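Local coordinates for NF-kappa-B inhibitor beta (Mus musculus, PDB 1OY3), which inhibits NF-kappa-B by complexing with it and trapping it in the cytoplasm, through a stack of ankyrin repeats, at residues Q203-L208 against P238-L243; L198-Q203 against G230-R235. One frame throughout, in Å; residues are numbered along the deposited sequence.

Contact 1. Residues Q203-L208 against P238-L243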
loop_
_atom_site.group_PDB
_atom_site.type_symbol
_atom_site.label_atom_id
_atom_site.label_comp_id
_atom_site.label_asym_id
_atom_site.label_seq_id
_atom_site.Cartn_x
_atom_site.Cartn_y
_atom_site.Cartn_z
ATOM N N GLN C 203 15.634 5.960 -4.443
ATOM C CA GLN C 203 17.016 6.138 -4.885
ATOM C C GLN C 203 17.268 5.275 -6.130
ATOM O O GLN C 203 18.378 4.799 -6.358
ATOM C CB GLN C 203 17.997 5.761 -3.761
ATOM C CG GLN C 203 17.844 6.583 -2.474
ATOM C CD GLN C 203 18.251 8.040 -2.640
ATOM O OE1 GLN C 203 19.439 8.369 -2.693
ATOM N NE2 GLN C 203 17.263 8.920 -2.727
ATOM N N ALA C 204 16.220 5.065 -6.923
ATOM C CA ALA C 204 16.341 4.272 -8.140
ATOM C C ALA C 204 16.537 5.234 -9.308
ATOM O O ALA C 204 15.577 5.668 -9.948
ATOM C CB ALA C 204 15.088 3.420 -8.341
ATOM N N ALA C 205 17.798 5.560 -9.571
ATOM C CA ALA C 205 18.164 6.491 -10.635
ATOM C C ALA C 205 17.690 6.093 -12.028
ATOM O O ALA C 205 17.211 6.942 -12.785
ATOM C CB ALA C 205 19.681 6.695 -10.642
ATOM N N SER C 206 17.831 4.815 -12.370
ATOM C CA SER C 206 17.427 4.335 -13.690
ATOM C C SER C 206 15.916 4.477 -13.887
ATOM O O SER C 206 15.442 4.757 -14.989
ATOM C CB SER C 206 17.842 2.875 -13.876
ATOM O OG SER C 206 16.947 2.005 -13.208
ATOM N N VAL C 207 15.163 4.285 -12.808
ATOM C CA VAL C 207 13.715 4.419 -12.851
ATOM C C VAL C 207 13.405 5.908 -12.964
ATOM O O VAL C 207 12.516 6.318 -13.716
ATOM C CB VAL C 207 13.064 3.824 -11.567
ATOM C CG1 VAL C 207 11.587 4.216 -11.479
ATOM C CG2 VAL C 207 13.198 2.311 -11.587
ATOM N N LEU C 208 14.148 6.716 -12.218
ATOM C CA LEU C 208 13.960 8.165 -12.252
ATOM C C LEU C 208 14.152 8.645 -13.688
ATOM O O LEU C 208 13.376 9.467 -14.200
ATOM C CB LEU C 208 14.978 8.850 -11.337
ATOM C CG LEU C 208 15.011 10.379 -11.327
ATOM C CD1 LEU C 208 13.657 10.925 -10.876
ATOM C CD2 LEU C 208 16.124 10.854 -10.395
ATOM N N PRO C 238 23.991 11.123 -5.347
ATOM C CA PRO C 238 24.130 12.322 -6.185
ATOM C C PRO C 238 23.541 12.190 -7.584
ATOM O O PRO C 238 23.088 13.170 -8.167
ATOM C CB PRO C 238 25.645 12.541 -6.233
ATOM C CG PRO C 238 26.156 11.820 -5.007
ATOM C CD PRO C 238 25.316 10.581 -4.999
ATOM N N ILE C 239 23.560 10.973 -8.116
ATOM C CA ILE C 239 23.050 10.709 -9.453
ATOM C C ILE C 239 21.660 11.289 -9.664
ATOM O O ILE C 239 21.403 11.959 -10.666
ATOM C CB ILE C 239 22.977 9.199 -9.733
ATOM C CG1 ILE C 239 24.303 8.532 -9.355
ATOM C CG2 ILE C 239 22.660 8.962 -11.203
ATOM C CD1 ILE C 239 25.506 9.074 -10.089
ATOM N N LEU C 240 20.774 11.024 -8.709
ATOM C CA LEU C 240 19.386 11.484 -8.765
ATOM C C LEU C 240 19.240 12.975 -9.028
ATOM O O LEU C 240 18.438 13.382 -9.866
ATOM C CB LEU C 240 18.669 11.113 -7.466
ATOM C CG LEU C 240 18.618 9.610 -7.181
ATOM C CD1 LEU C 240 18.085 9.368 -5.780
ATOM C CD2 LEU C 240 17.740 8.926 -8.215
ATOM N N ALA C 241 20.013 13.783 -8.311
ATOM C CA ALA C 241 19.967 15.228 -8.481
ATOM C C ALA C 241 20.471 15.595 -9.881
ATOM O O ALA C 241 19.859 16.402 -10.582
ATOM C CB ALA C 241 20.822 15.899 -7.420
ATOM N N ARG C 242 21.583 14.984 -10.283
ATOM C CA ARG C 242 22.172 15.230 -11.596
ATOM C C ARG C 242 21.127 15.027 -12.687
ATOM O O ARG C 242 20.909 15.909 -13.520
ATOM C CB ARG C 242 23.350 14.283 -11.832
ATOM C CG ARG C 242 24.455 14.372 -10.781
ATOM C CD ARG C 242 25.522 13.300 -11.007
ATOM N NE ARG C 242 26.541 13.296 -9.960
ATOM C CZ ARG C 242 27.453 12.340 -9.807
ATOM N NH1 ARG C 242 27.482 11.303 -10.633
ATOM N NH2 ARG C 242 28.337 12.415 -8.821
ATOM N N LEU C 243 20.479 13.863 -12.672
ATOM C CA LEU C 243 19.443 13.527 -13.653
ATOM C C LEU C 243 18.389 14.613 -13.741
ATOM O O LEU C 243 18.171 15.194 -14.807
ATOM C CB LEU C 243 18.765 12.203 -13.284
ATOM C CG LEU C 243 19.451 10.898 -13.695
ATOM C CD1 LEU C 243 20.904 10.909 -13.268
ATOM C CD2 LEU C 243 18.706 9.720 -13.069
#
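Leu240 reaches with both of its methyl groups into the surface made by Gln203, Ala205 and Leu208, joining the second helices of two successive ankyrin repeats: helix 205-213 belongs to the fifth repeat and helix 238-246 to the sixth. Backbones come nearest at Ala205 and Leu240, whose CA atoms lie 5.5 Å apart, a separation that the small alanine side chain allows. The two branches of Leu240 have separate tasks. CD2 of Leu240 rests on the first turn of helix 205-213, 3.5 Å from CA of Ala205. The same CD2 of Leu240 presses on CD2 of Leu208 at 3.3 Å, tighter than usual for two carbons. CD1 of Leu240 goes to the amide group of Gln203 instead and lies 3.2 Å from NE2 of Gln203, the two side chains crossing at about a right angle. Ala205 also has Ile239 beside it, through CB of Ala205 to CG2 of Ile239 at 3.8 Å. One turn further on, Leu243 sends CD2 to the carbonyl O of Ala205 at 3.2 Å and, less closely, to CD2 of Leu208. No hydrogen bond spans the two segments; leucine methyls do most of the packing, two of them against polar groups. The side chain of Leu208 also touches Leu196, Ala199 and Val200 of helix 195-201, making it common to the packing within its own repeat and between repeats. Behind this first shell, Gln203 closes helix 195-201 in a Schellman motif with positive phi (53°), and Ala204 takes the N-cap position of the next helix. NE2 of Gln203 faces the carbonyl O of Val200, modelled too close to be trusted in detail, while OE1 of Gln203 accepts from the backbone N of Asn237, just ahead of Pro238.

Contact 2. Residues L198-Q203 against G230-R235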
loop_
_atom_site.group_PDB
_atom_site.type_symbol
_atom_site.label_atom_id
_atom_site.label_comp_id
_atom_site.label_asym_id
_atom_site.label_seq_id
_atom_site.Cartn_x
_atom_site.Cartn_y
_atom_site.Cartn_z
ATOM N N LEU C 198 8.576 9.225 -5.797
ATOM C CA LEU C 198 8.788 7.876 -5.298
ATOM C C LEU C 198 10.122 7.325 -5.772
ATOM O O LEU C 198 10.835 6.682 -5.013
ATOM C CB LEU C 198 7.644 6.949 -5.730
ATOM C CG LEU C 198 6.270 7.427 -5.249
ATOM C CD1 LEU C 198 5.194 6.492 -5.752
ATOM C CD2 LEU C 198 6.246 7.502 -3.735
ATOM N N ALA C 199 10.469 7.580 -7.023
ATOM C CA ALA C 199 11.735 7.082 -7.539
ATOM C C ALA C 199 12.886 7.696 -6.754
ATOM O O ALA C 199 13.868 7.022 -6.456
ATOM C CB ALA C 199 11.869 7.406 -9.017
ATOM N N VAL C 200 12.759 8.975 -6.409
ATOM C CA VAL C 200 13.806 9.650 -5.648
ATOM C C VAL C 200 13.905 9.022 -4.253
ATOM O O VAL C 200 15.002 8.743 -3.761
ATOM C CB VAL C 200 13.528 11.165 -5.539
ATOM C CG1 VAL C 200 14.608 11.840 -4.710
ATOM C CG2 VAL C 200 13.502 11.773 -6.919
ATOM N N GLU C 201 12.759 8.780 -3.623
ATOM C CA GLU C 201 12.754 8.155 -2.311
ATOM C C GLU C 201 13.372 6.770 -2.416
ATOM O O GLU C 201 14.081 6.327 -1.514
ATOM C CB GLU C 201 11.330 8.043 -1.770
ATOM C CG GLU C 201 10.716 9.384 -1.412
ATOM C CD GLU C 201 9.554 9.257 -0.447
ATOM O OE1 GLU C 201 9.094 10.302 0.067
ATOM O OE2 GLU C 201 9.102 8.116 -0.203
ATOM N N ALA C 202 13.111 6.101 -3.537
ATOM C CA ALA C 202 13.628 4.756 -3.789
ATOM C C ALA C 202 15.094 4.764 -4.213
ATOM O O ALA C 202 15.713 3.703 -4.332
ATOM C CB ALA C 202 12.794 4.083 -4.870
ATOM N N GLN C 203 15.634 5.960 -4.443
ATOM C CA GLN C 203 17.016 6.138 -4.885
ATOM C C GLN C 203 17.268 5.275 -6.130
ATOM O O GLN C 203 18.378 4.799 -6.358
ATOM C CB GLN C 203 17.997 5.761 -3.761
ATOM C CG GLN C 203 17.844 6.583 -2.474
ATOM C CD GLN C 203 18.251 8.040 -2.640
ATOM O OE1 GLN C 203 19.439 8.369 -2.693
ATOM N NE2 GLN C 203 17.263 8.920 -2.727
ATOM N N GLY C 230 14.227 18.946 -5.056
ATOM C CA GLY C 230 14.345 19.382 -3.676
ATOM C C GLY C 230 14.441 18.178 -2.765
ATOM O O GLY C 230 15.149 18.193 -1.759
ATOM N N SER C 231 13.725 17.119 -3.130
ATOM C CA SER C 231 13.744 15.903 -2.342
ATOM C C SER C 231 15.070 15.192 -2.545
ATOM O O SER C 231 15.677 14.717 -1.587
ATOM C CB SER C 231 12.590 14.983 -2.755
ATOM O OG SER C 231 12.594 13.797 -1.979
ATOM N N ALA C 232 15.520 15.128 -3.797
ATOM C CA ALA C 232 16.779 14.462 -4.123
ATOM C C ALA C 232 17.987 15.099 -3.434
ATOM O O ALA C 232 18.964 14.411 -3.121
ATOM C CB ALA C 232 16.988 14.447 -5.635
ATOM N N LEU C 233 17.928 16.409 -3.204
ATOM C CA LEU C 233 19.034 17.100 -2.550
ATOM C C LEU C 233 19.244 16.589 -1.129
ATOM O O LEU C 233 20.381 16.442 -0.681
ATOM C CB LEU C 233 18.790 18.614 -2.525
ATOM C CG LEU C 233 18.959 19.364 -3.848
ATOM C CD1 LEU C 233 18.768 20.851 -3.631
ATOM C CD2 LEU C 233 20.337 19.095 -4.406
ATOM N N LEU C 234 18.147 16.314 -0.426
ATOM C CA LEU C 234 18.214 15.815 0.946
ATOM C C LEU C 234 18.521 14.319 0.972
ATOM O O LEU C 234 18.550 13.698 2.030
ATOM C CB LEU C 234 16.888 16.076 1.661
ATOM C CG LEU C 234 16.425 17.528 1.737
ATOM C CD1 LEU C 234 15.065 17.602 2.406
ATOM C CD2 LEU C 234 17.439 18.340 2.510
ATOM N N ARG C 235 18.746 13.745 -0.202
ATOM C CA ARG C 235 19.043 12.324 -0.317
ATOM C C ARG C 235 20.545 12.160 -0.557
ATOM O O ARG C 235 21.219 13.103 -0.974
ATOM C CB ARG C 235 18.251 11.719 -1.483
ATOM C CG ARG C 235 16.745 12.031 -1.464
ATOM C CD ARG C 235 15.965 11.179 -0.463
ATOM N NE ARG C 235 14.593 11.663 -0.300
ATOM C CZ ARG C 235 13.626 10.998 0.330
ATOM N NH1 ARG C 235 13.866 9.803 0.860
ATOM N NH2 ARG C 235 12.419 11.535 0.450
#
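The backbones approach most closely at Val200 and Ala232, whose CA atoms are 5.9 Å apart, where helix 195-201 of the fifth ankyrin repeat meets helix 228-233 of the sixth, the first helix of each repeat. Val200 bridges the two helices with CG1, which lies anti to its backbone N (chi1 178°). This CG1 of Val200 sits tightly over the backbone of Ala232, 3.5 Å from CA of Ala232, and also touches CB of that residue. OG of Ser231 and CG of Arg235 border the same methyl more loosely.

Arg235, in the loop after helix 228-233, turns back across the ends of both helices, its chain bent at chi2 (-78°). Near its base, CB and CG of Arg235 pass the amide of Gln203, with CB of Arg235 3.2 Å from NE2 of Gln203. Farther out, the guanidinium has CG of Glu201 over one face, 3.3 Å from NH2 of Arg235, with CA of Glu201 above that plane toward the rim. The carboxylate is tilted 38° from the guanidinium, and the salt bridge from OE1 of Glu201 to NH2 of Arg235 is long, at 3.6 Å. Glu201 has a second charged partner, since its OE2 pairs with Arg193 of the same repeat; this may spread its charge over two arginines. Arg235 also packs on a polar side chain of another protein chain in the assembly, placing this end of the contact at an intermolecular surface. The helix just before it adds a weak grip: OG of Ser231 accepts weak bonds from NH2 of Arg235 at 3.3 Å and from NE.

How the contacts relate
Contacts 1 and 2 are two levels of one interface between the fifth and sixth ankyrin repeats: contact 2 pairs the first helices, contact 1 the second helices, and their centres are 8 Å apart. Gln203 belongs to both: its amide meets CD1 of Leu240 in contact 1 and CB of Arg235 in contact 2. The levels also touch directly. N of Ala204 lies 3.1 Å from O of Ala199, a probable hydrogen bond across the turn between helices 195-201 and 205-213, and CD1 of Leu240 packs 3.7 Å from O of Val200. Another protein chain reaches contact 2, at Leu234 and Arg235, but does not touch the segments of contact 1.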